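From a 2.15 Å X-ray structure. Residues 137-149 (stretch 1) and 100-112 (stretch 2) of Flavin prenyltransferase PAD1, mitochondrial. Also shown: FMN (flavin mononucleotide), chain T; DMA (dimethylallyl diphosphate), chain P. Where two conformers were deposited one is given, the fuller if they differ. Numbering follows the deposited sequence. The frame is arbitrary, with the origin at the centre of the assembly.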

ATOM      1  N   PHE B 137     -21.976   4.484  -0.408  1.00 16.25           N
ATOM      2  CA  PHE B 137     -23.234   4.517   0.338  1.00 22.97           C
ATOM      3  C   PHE B 137     -24.209   5.409  -0.426  1.00 20.51           C
ATOM      4  O   PHE B 137     -24.376   6.597  -0.142  1.00 24.78           O
ATOM      5  CB  PHE B 137     -22.993   5.014   1.761  1.00 19.58           C
ATOM      6  CG  PHE B 137     -24.202   4.924   2.650  1.00 19.15           C
ATOM      7  CD1 PHE B 137     -24.707   3.692   3.034  1.00 20.60           C
ATOM      8  CD2 PHE B 137     -24.828   6.071   3.108  1.00 24.57           C
ATOM      9  CE1 PHE B 137     -25.817   3.605   3.854  1.00 21.44           C
ATOM     10  CE2 PHE B 137     -25.940   5.993   3.929  1.00 26.90           C
ATOM     11  CZ  PHE B 137     -26.434   4.758   4.303  1.00 25.34           C
ATOM     12  N   CYS B 138     -24.865   4.813  -1.420  0.51 20.73           N
ATOM     13  CA  CYS B 138     -25.728   5.550  -2.341  0.51 22.47           C
ATOM     14  C   CYS B 138     -27.188   5.417  -1.910  0.51 23.06           C
ATOM     15  O   CYS B 138     -27.993   4.713  -2.521  0.51 24.57           O
ATOM     16  CB  CYS B 138     -25.516   5.051  -3.768  0.51 24.53           C
ATOM     17  SG  CYS B 138     -25.479   3.245  -3.946  0.51 27.96           S
ATOM     18  N   ASP B 139     -27.525   6.132  -0.837  1.00 23.87           N
ATOM     19  CA  ASP B 139     -28.843   6.033  -0.222  1.00 25.79           C
ATOM     20  C   ASP B 139     -29.779   7.188  -0.577  1.00 27.04           C
ATOM     21  O   ASP B 139     -30.877   7.267  -0.017  1.00 25.72           O
ATOM     22  CB  ASP B 139     -28.705   5.899   1.300  1.00 22.97           C
ATOM     23  CG  ASP B 139     -28.604   7.235   2.011  1.00 37.48           C
ATOM     24  OD1 ASP B 139     -27.966   8.167   1.476  1.00 38.20           O
ATOM     25  OD2 ASP B 139     -29.164   7.347   3.125  1.00 37.48           O
ATOM     26  N   ASP B 140     -29.384   8.082  -1.486  1.00 26.63           N
ATOM     27  CA  ASP B 140     -30.317   9.043  -2.065  1.00 21.19           C
ATOM     28  C   ASP B 140     -30.067   9.124  -3.564  1.00 23.74           C
ATOM     29  O   ASP B 140     -29.134   8.514  -4.094  1.00 25.86           O
ATOM     30  CB  ASP B 140     -30.234  10.429  -1.392  1.00 21.93           C
ATOM     31  CG  ASP B 140     -28.885  11.117  -1.576  1.00 27.02           C
ATOM     32  OD1 ASP B 140     -28.381  11.216  -2.714  1.00 25.47           O
ATOM     33  OD2 ASP B 140     -28.335  11.590  -0.561  1.00 32.09           O
ATOM     34  N   LEU B 141     -30.918   9.888  -4.256  1.00 20.23           N
ATOM     35  CA  LEU B 141     -30.876   9.885  -5.714  1.00 22.36           C
ATOM     36  C   LEU B 141     -29.604  10.526  -6.255  1.00 18.06           C
ATOM     37  O   LEU B 141     -29.116  10.121  -7.315  1.00 23.18           O
ATOM     38  CB  LEU B 141     -32.102  10.594  -6.287  1.00 19.94           C
ATOM     39  CG  LEU B 141     -32.213  10.485  -7.809  1.00 23.93           C
ATOM     40  CD1 LEU B 141     -32.187   9.022  -8.228  1.00 23.28           C
ATOM     41  CD2 LEU B 141     -33.469  11.168  -8.312  1.00 26.68           C
ATOM     42  N   ILE B 142     -29.056  11.521  -5.556  1.00 19.50           N
ATOM     43  CA  ILE B 142     -27.826  12.157  -6.020  1.00 17.43           C
ATOM     44  C   ILE B 142     -26.667  11.168  -5.982  1.00 19.89           C
ATOM     45  O   ILE B 142     -25.945  10.993  -6.970  1.00 20.50           O
ATOM     46  CB  ILE B 142     -27.524  13.418  -5.191  1.00 20.81           C
ATOM     47  CG1 ILE B 142     -28.495  14.541  -5.561  1.00 17.10           C
ATOM     48  CG2 ILE B 142     -26.084  13.868  -5.401  1.00 13.10           C
ATOM     49  CD1 ILE B 142     -28.329  15.796  -4.738  1.00 17.97           C
ATOM     50  N   SER B 143     -26.480  10.492  -4.846  1.00 17.97           N
ATOM     51  CA  SER B 143     -25.342   9.586  -4.717  1.00 21.13           C
ATOM     52  C   SER B 143     -25.527   8.333  -5.567  1.00 18.83           C
ATOM     53  O   SER B 143     -24.559   7.816  -6.136  1.00 21.02           O
ATOM     54  CB  SER B 143     -25.117   9.227  -3.247  1.00 17.92           C
ATOM     55  OG  SER B 143     -26.324   8.845  -2.613  1.00 19.47           O
ATOM     56  N   ARG B 144     -26.764   7.838  -5.681  1.00 21.09           N
ATOM     57  CA  ARG B 144     -27.010   6.668  -6.522  1.00 22.78           C
ATOM     58  C   ARG B 144     -26.750   6.975  -7.990  1.00 22.57           C
ATOM     59  O   ARG B 144     -26.119   6.177  -8.693  1.00 21.32           O
ATOM     60  CB  ARG B 144     -28.439   6.163  -6.326  1.00 24.08           C
ATOM     61  CG  ARG B 144     -28.834   5.012  -7.252  1.00 25.25           C
ATOM     62  CD  ARG B 144     -27.915   3.803  -7.095  1.00 28.16           C
ATOM     63  NE  ARG B 144     -28.289   2.709  -7.988  1.00 29.15           N
ATOM     64  CZ  ARG B 144     -27.519   1.654  -8.249  1.00 29.82           C
ATOM     65  NH1 ARG B 144     -26.323   1.544  -7.689  1.00 31.12           N
ATOM     66  NH2 ARG B 144     -27.946   0.709  -9.075  1.00 32.23           N
ATOM     67  N   THR B 145     -27.227   8.125  -8.473  1.00 21.89           N
ATOM     68  CA  THR B 145     -27.007   8.472  -9.873  1.00 20.19           C
ATOM     69  C   THR B 145     -25.523   8.654 -10.166  1.00 19.55           C
ATOM     70  O   THR B 145     -25.032   8.217 -11.212  1.00 20.42           O
ATOM     71  CB  THR B 145     -27.796   9.731 -10.236  1.00 23.47           C
ATOM     72  OG1 THR B 145     -29.179   9.536  -9.911  1.00 22.27           O
ATOM     73  CG2 THR B 145     -27.679  10.020 -11.724  1.00 19.25           C
ATOM     74  N   ALA B 146     -24.787   9.288  -9.247  1.00 18.39           N
ATOM     75  CA  ALA B 146     -23.340   9.389  -9.409  1.00 20.07           C
ATOM     76  C   ALA B 146     -22.688   8.012  -9.403  1.00 22.16           C
ATOM     77  O   ALA B 146     -21.799   7.732 -10.216  1.00 20.15           O
ATOM     78  CB  ALA B 146     -22.745  10.265  -8.308  1.00 19.33           C
ATOM     79  N   ASP B 147     -23.117   7.142  -8.483  1.00 21.85           N
ATOM     80  CA  ASP B 147     -22.627   5.767  -8.460  1.00 20.65           C
ATOM     81  C   ASP B 147     -22.870   5.079  -9.798  1.00 24.85           C
ATOM     82  O   ASP B 147     -22.023   4.317 -10.282  1.00 23.68           O
ATOM     83  CB  ASP B 147     -23.307   4.999  -7.323  1.00 21.54           C
ATOM     84  CG  ASP B 147     -22.649   3.663  -7.032  1.00 27.01           C
ATOM     85  OD1 ASP B 147     -21.508   3.655  -6.521  1.00 22.22           O
ATOM     86  OD2 ASP B 147     -23.280   2.619  -7.303  1.00 25.17           O
ATOM     87  N   VAL B 148     -24.017   5.356 -10.422  1.00 21.97           N
ATOM     88  CA  VAL B 148     -24.335   4.769 -11.718  1.00 22.54           C
ATOM     89  C   VAL B 148     -23.464   5.374 -12.817  1.00 22.59           C
ATOM     90  O   VAL B 148     -22.977   4.659 -13.701  1.00 24.34           O
ATOM     91  CB  VAL B 148     -25.835   4.940 -12.016  1.00 26.45           C
ATOM     92  CG1 VAL B 148     -26.131   4.614 -13.467  1.00 24.56           C
ATOM     93  CG2 VAL B 148     -26.656   4.059 -11.089  1.00 24.35           C
ATOM     94  N   MET B 149     -23.255   6.694 -12.782  1.00 18.16           N
ATOM     95  CA  MET B 149     -22.376   7.331 -13.762  1.00 21.57           C
ATOM     96  C   MET B 149     -20.982   6.712 -13.740  1.00 25.56           C
ATOM     97  O   MET B 149     -20.380   6.479 -14.795  1.00 22.14           O
ATOM     98  CB  MET B 149     -22.286   8.836 -13.502  1.00 18.78           C
ATOM     99  CG  MET B 149     -23.600   9.593 -13.625  1.00 20.58           C
ATOM    100  SD  MET B 149     -24.180   9.763 -15.326  1.00 25.07           S
ATOM    101  CE  MET B 149     -25.837  10.391 -15.045  1.00 27.63           C
TER
HETATM  102  N1  FMN T 301     -29.224  -0.912  -6.525  1.00 30.54           N
HETATM  103  C2  FMN T 301     -28.206  -1.822  -6.722  1.00 27.64           C
HETATM  104  O2  FMN T 301     -27.107  -1.619  -6.212  1.00 24.52           O
HETATM  105  N3  FMN T 301     -28.426  -2.952  -7.487  1.00 29.52           N
HETATM  106  C4  FMN T 301     -29.668  -3.176  -8.057  1.00 31.94           C
HETATM  107  O4  FMN T 301     -29.879  -4.183  -8.742  1.00 29.01           O
HETATM  108  C4A FMN T 301     -30.693  -2.259  -7.858  1.00 30.89           C
HETATM  109  N5  FMN T 301     -31.926  -2.491  -8.426  1.00 29.58           N
HETATM  110  C5A FMN T 301     -32.950  -1.585  -8.232  1.00 35.79           C
HETATM  111  C6  FMN T 301     -34.199  -1.815  -8.805  1.00 38.52           C
HETATM  112  C7  FMN T 301     -35.224  -0.899  -8.605  1.00 46.07           C
HETATM  113  C7M FMN T 301     -36.570  -1.135  -9.215  1.00 44.95           C
HETATM  114  C8  FMN T 301     -35.007   0.241  -7.835  1.00 42.84           C
HETATM  115  C8M FMN T 301     -36.128   1.220  -7.630  1.00 41.12           C
HETATM  116  C9  FMN T 301     -33.759   0.468  -7.265  1.00 35.85           C
HETATM  117  C9A FMN T 301     -32.729  -0.443  -7.461  1.00 35.53           C
HETATM  118  N10 FMN T 301     -31.487  -0.218  -6.888  1.00 32.86           N
HETATM  119  C10 FMN T 301     -30.467  -1.124  -7.089  1.00 27.00           C
HETATM  120  C1' FMN T 301     -31.223   1.010  -6.063  1.00 31.20           C
HETATM  121  C2' FMN T 301     -31.349   0.742  -4.570  1.00 30.35           C
HETATM  122  O2' FMN T 301     -32.682   0.394  -4.273  1.00 32.73           O
HETATM  123  C3' FMN T 301     -30.978   2.001  -3.797  1.00 30.44           C
HETATM  124  O3' FMN T 301     -29.580   2.199  -3.815  1.00 28.43           O
HETATM  125  C4' FMN T 301     -31.435   1.914  -2.346  1.00 29.99           C
HETATM  126  O4' FMN T 301     -30.983   3.054  -1.651  1.00 28.87           O
HETATM  127  C5' FMN T 301     -30.865   0.692  -1.630  1.00 28.86           C
HETATM  128  O5' FMN T 301     -31.332   0.717  -0.296  1.00 28.84           O
HETATM  129  P   FMN T 301     -31.299  -0.581   0.660  1.00 26.03           P
HETATM  130  O1P FMN T 301     -31.364  -0.134   2.104  1.00 23.41           O
HETATM  131  O2P FMN T 301     -32.486  -1.453   0.325  1.00 22.88           O
HETATM  132  O3P FMN T 301     -30.009  -1.343   0.441  1.00 26.20           O
HETATM  133  C1  DMA P 301     -31.581  -0.321 -11.939  1.00 54.38           C
HETATM  134  O1  DMA P 301     -30.499   0.141 -12.694  1.00 53.04           O
HETATM  135  C2  DMA P 301     -32.251   0.862 -11.247  1.00 48.64           C
HETATM  136  C3  DMA P 301     -33.560   0.981 -11.271  1.00 51.17           C
HETATM  137  C4  DMA P 301     -34.222   2.168 -10.579  1.00 47.70           C
HETATM  138  C5  DMA P 301     -34.413  -0.061 -11.989  1.00 52.99           C
HETATM  139  PA  DMA P 301     -29.247  -0.898 -12.953  1.00 67.95           P
HETATM  140  O1A DMA P 301     -28.635  -1.282 -11.626  1.00 49.37           O
HETATM  141  O2A DMA P 301     -28.205  -0.232 -13.821  1.00 36.70           O
HETATM  142  O3A DMA P 301     -29.827  -2.252 -13.696  1.00 60.31           O
HETATM  143  PB  DMA P 301     -29.120  -2.948 -15.012  1.00 74.75           P
HETATM  144  O1B DMA P 301     -27.643  -3.112 -14.748  1.00 57.32           O
HETATM  145  O2B DMA P 301     -29.328  -2.057 -16.214  1.00 48.50           O
HETATM  146  O3B DMA P 301     -29.727  -4.307 -15.264  1.00 58.31           O
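Stretch 2 100-112: VHNINDMAAPVSS

A single hydrogen bond joins the two stretches, and it is a backbone bond at the very start of a helix: Leu141 N donates to Ile103 O at 2.9 Å. An amide in the first turn has no carbonyl of its own helix to bond, so the loop of stretch 2 supplies one. Asp140, the N-cap, serves another such amide, its OD1 accepting from Ser143 N at 2.9 Å.

Stretch 2 is mostly irregular. Type I turns run from Asn102 to Asp105 and from Asp105 to Ala108, and a 3-10 segment covers 109-111. The path nevertheless follows the helix in the same general sense, with Ile103 beside Leu141 (CA to CA 5.0 Å), Ser111 beside Thr145 (CA to CA 4.9 Å) and Ser112 nearest Val148 (CA to CA 6.8 Å).

Leu141 is the centre of the contact. Its CB points toward stretch 2, and its branched end fills the hollow formed by the turns: CD2 lies 3.5 Å from His101 CB and 3.7 Å from Ala108 CB, while CD1 lies 3.6 Å from Ser111 CB. The small methyl of Ala108 fits this close approach. Ile103 reaches back with its end, CD1 meeting Ile142 CG1 at 3.6 Å. Flexible Met106 also bends inward, placing CE 3.5 Å from Arg144 CB and 3.6 Å from Asp140 O.

Farther along, Thr145 OG1 donates to Leu141 O at 2.7 Å, which leaves the hydroxyl satisfied even though OG1 also lies 3.6 Å from Val110 CG2; its CG2 sits 3.4 Å from Val110 O. Val148 follows one turn after Arg144, its CG2 3.4 Å from Ser111 O.

Both stretches also border the ligands. Arg144 extends its guanidinium past Ser111, with FMN N1 over one face, 3.3 Å from NH2, and Ser112, its CB turned away from the helix, donates from OG to DMA O1 at 2.8 Å.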

ATOM      1  N   VAL B 100     -37.156  17.478 -13.113  1.00 26.28           N
ATOM      2  CA  VAL B 100     -36.782  17.510 -11.704  1.00 24.02           C
ATOM      3  C   VAL B 100     -37.199  16.191 -11.074  1.00 29.03           C
ATOM      4  O   VAL B 100     -38.325  15.728 -11.284  1.00 26.41           O
ATOM      5  CB  VAL B 100     -37.434  18.692 -10.960  1.00 27.41           C
ATOM      6  CG1 VAL B 100     -36.964  18.729  -9.511  1.00 31.51           C
ATOM      7  CG2 VAL B 100     -37.124  20.004 -11.658  1.00 27.22           C
ATOM      8  N   HIS B 101     -36.295  15.587 -10.307  1.00 26.93           N
ATOM      9  CA  HIS B 101     -36.548  14.312  -9.656  1.00 24.84           C
ATOM     10  C   HIS B 101     -36.386  14.457  -8.150  1.00 26.31           C
ATOM     11  O   HIS B 101     -35.515  15.193  -7.675  1.00 25.88           O
ATOM     12  CB  HIS B 101     -35.612  13.227 -10.191  1.00 25.76           C
ATOM     13  CG  HIS B 101     -35.577  13.145 -11.686  1.00 28.76           C
ATOM     14  ND1 HIS B 101     -36.540  12.487 -12.418  1.00 33.39           N
ATOM     15  CD2 HIS B 101     -34.697  13.646 -12.585  1.00 26.74           C
ATOM     16  CE1 HIS B 101     -36.255  12.582 -13.704  1.00 30.70           C
ATOM     17  NE2 HIS B 101     -35.142  13.281 -13.833  1.00 24.40           N
ATOM     18  N   ASN B 102     -37.236  13.752  -7.408  1.00 24.12           N
ATOM     19  CA  ASN B 102     -37.222  13.818  -5.953  1.00 24.14           C
ATOM     20  C   ASN B 102     -35.976  13.129  -5.405  1.00 24.57           C
ATOM     21  O   ASN B 102     -35.611  12.037  -5.852  1.00 26.09           O
ATOM     22  CB  ASN B 102     -38.489  13.164  -5.397  1.00 26.07           C
ATOM     23  CG  ASN B 102     -38.691  13.422  -3.917  1.00 30.60           C
ATOM     24  OD1 ASN B 102     -37.782  13.236  -3.109  1.00 28.23           O
ATOM     25  ND2 ASN B 102     -39.899  13.840  -3.552  1.00 26.35           N
ATOM     26  N   ILE B 103     -35.331  13.768  -4.424  1.00 24.34           N
ATOM     27  CA  ILE B 103     -34.104  13.231  -3.835  1.00 23.78           C
ATOM     28  C   ILE B 103     -34.334  11.851  -3.228  1.00 26.40           C
ATOM     29  O   ILE B 103     -33.413  11.023  -3.177  1.00 24.17           O
ATOM     30  CB  ILE B 103     -33.546  14.226  -2.794  1.00 20.74           C
ATOM     31  CG1 ILE B 103     -32.224  13.725  -2.207  1.00 27.60           C
ATOM     32  CG2 ILE B 103     -34.560  14.472  -1.683  1.00 27.94           C
ATOM     33  CD1 ILE B 103     -31.046  13.888  -3.125  1.00 17.99           C
ATOM     34  N   ASN B 104     -35.553  11.569  -2.773  1.00 22.24           N
ATOM     35  CA  ASN B 104     -35.871  10.289  -2.152  1.00 29.86           C
ATOM     36  C   ASN B 104     -36.351   9.243  -3.149  1.00 26.91           C
ATOM     37  O   ASN B 104     -36.608   8.103  -2.750  1.00 31.76           O
ATOM     38  CB  ASN B 104     -36.941  10.476  -1.069  1.00 31.12           C
ATOM     39  CG  ASN B 104     -36.609  11.593  -0.103  1.00 33.48           C
ATOM     40  OD1 ASN B 104     -37.380  12.542   0.055  1.00 40.49           O
ATOM     41  ND2 ASN B 104     -35.461  11.485   0.552  1.00 30.39           N
ATOM     42  N   ASP B 105     -36.474   9.592  -4.427  1.00 25.05           N
ATOM     43  CA  ASP B 105     -37.089   8.709  -5.418  1.00 28.39           C
ATOM     44  C   ASP B 105     -36.004   7.864  -6.076  1.00 29.76           C
ATOM     45  O   ASP B 105     -35.450   8.220  -7.116  1.00 29.06           O
ATOM     46  CB  ASP B 105     -37.870   9.522  -6.444  1.00 30.38           C
ATOM     47  CG  ASP B 105     -38.566   8.651  -7.473  1.00 32.86           C
ATOM     48  OD1 ASP B 105     -38.639   7.420  -7.271  1.00 33.08           O
ATOM     49  OD2 ASP B 105     -39.042   9.201  -8.488  1.00 37.34           O
ATOM     50  N   MET B 106     -35.714   6.713  -5.468  1.00 30.46           N
ATOM     51  CA  MET B 106     -34.728   5.788  -6.015  1.00 29.84           C
ATOM     52  C   MET B 106     -35.222   5.055  -7.256  1.00 36.38           C
ATOM     53  O   MET B 106     -34.448   4.296  -7.850  1.00 35.55           O
ATOM     54  CB  MET B 106     -34.312   4.779  -4.944  1.00 25.60           C
ATOM     55  CG  MET B 106     -33.924   5.418  -3.620  1.00 30.34           C
ATOM     56  SD  MET B 106     -32.659   6.687  -3.809  1.00 33.72           S
ATOM     57  CE  MET B 106     -31.273   5.676  -4.307  1.00 26.49           C
ATOM     58  N   ALA B 107     -36.477   5.251  -7.657  1.00 30.61           N
ATOM     59  CA  ALA B 107     -37.007   4.689  -8.890  1.00 35.04           C
ATOM     60  C   ALA B 107     -37.067   5.713 -10.016  1.00 35.28           C
ATOM     61  O   ALA B 107     -37.666   5.439 -11.060  1.00 33.36           O
ATOM     62  CB  ALA B 107     -38.395   4.096  -8.649  1.00 39.90           C
ATOM     63  N   ALA B 108     -36.468   6.886  -9.822  1.00 32.23           N
ATOM     64  CA  ALA B 108     -36.430   7.893 -10.867  1.00 29.23           C
ATOM     65  C   ALA B 108     -35.645   7.370 -12.069  1.00 35.96           C
ATOM     66  O   ALA B 108     -34.786   6.494 -11.926  1.00 29.69           O
ATOM     67  CB  ALA B 108     -35.797   9.179 -10.340  1.00 28.57           C
ATOM     68  N   PRO B 109     -35.926   7.884 -13.273  1.00 32.67           N
ATOM     69  CA  PRO B 109     -35.246   7.352 -14.468  1.00 34.81           C
ATOM     70  C   PRO B 109     -33.729   7.425 -14.404  1.00 33.69           C
ATOM     71  O   PRO B 109     -33.056   6.487 -14.844  1.00 38.36           O
ATOM     72  CB  PRO B 109     -35.808   8.222 -15.601  1.00 37.63           C
ATOM     73  CG  PRO B 109     -37.133   8.684 -15.099  1.00 36.49           C
ATOM     74  CD  PRO B 109     -36.967   8.870 -13.620  1.00 34.73           C
ATOM     75  N   VAL B 110     -33.168   8.506 -13.852  1.00 28.40           N
ATOM     76  CA  VAL B 110     -31.719   8.685 -13.845  1.00 30.90           C
ATOM     77  C   VAL B 110     -30.993   7.714 -12.926  1.00 30.77           C
ATOM     78  O   VAL B 110     -29.761   7.622 -12.987  1.00 33.10           O
ATOM     79  CB  VAL B 110     -31.356  10.130 -13.443  1.00 29.29           C
ATOM     80  CG1 VAL B 110     -31.898  11.119 -14.467  1.00 30.20           C
ATOM     81  CG2 VAL B 110     -31.889  10.444 -12.052  1.00 22.02           C
ATOM     82  N   SER B 111     -31.709   6.985 -12.075  0.82 31.17           N
ATOM     83  CA  SER B 111     -31.050   6.079 -11.143  0.82 30.68           C
ATOM     84  C   SER B 111     -30.676   4.741 -11.768  0.82 35.14           C
ATOM     85  O   SER B 111     -30.102   3.895 -11.073  0.82 31.54           O
ATOM     86  CB  SER B 111     -31.939   5.844  -9.920  0.82 29.04           C
ATOM     87  OG  SER B 111     -33.090   5.097 -10.266  0.82 33.66           O
ATOM     88  N   SER B 112     -30.977   4.524 -13.046  1.00 32.95           N
ATOM     89  CA  SER B 112     -30.643   3.282 -13.729  1.00 38.40           C
ATOM     90  C   SER B 112     -29.584   3.524 -14.796  1.00 36.22           C
ATOM     91  O   SER B 112     -29.627   4.529 -15.512  1.00 31.63           O
ATOM     92  CB  SER B 112     -31.885   2.657 -14.370  1.00 43.16           C
ATOM     93  OG  SER B 112     -31.576   1.414 -14.977  1.00 46.58           O
TER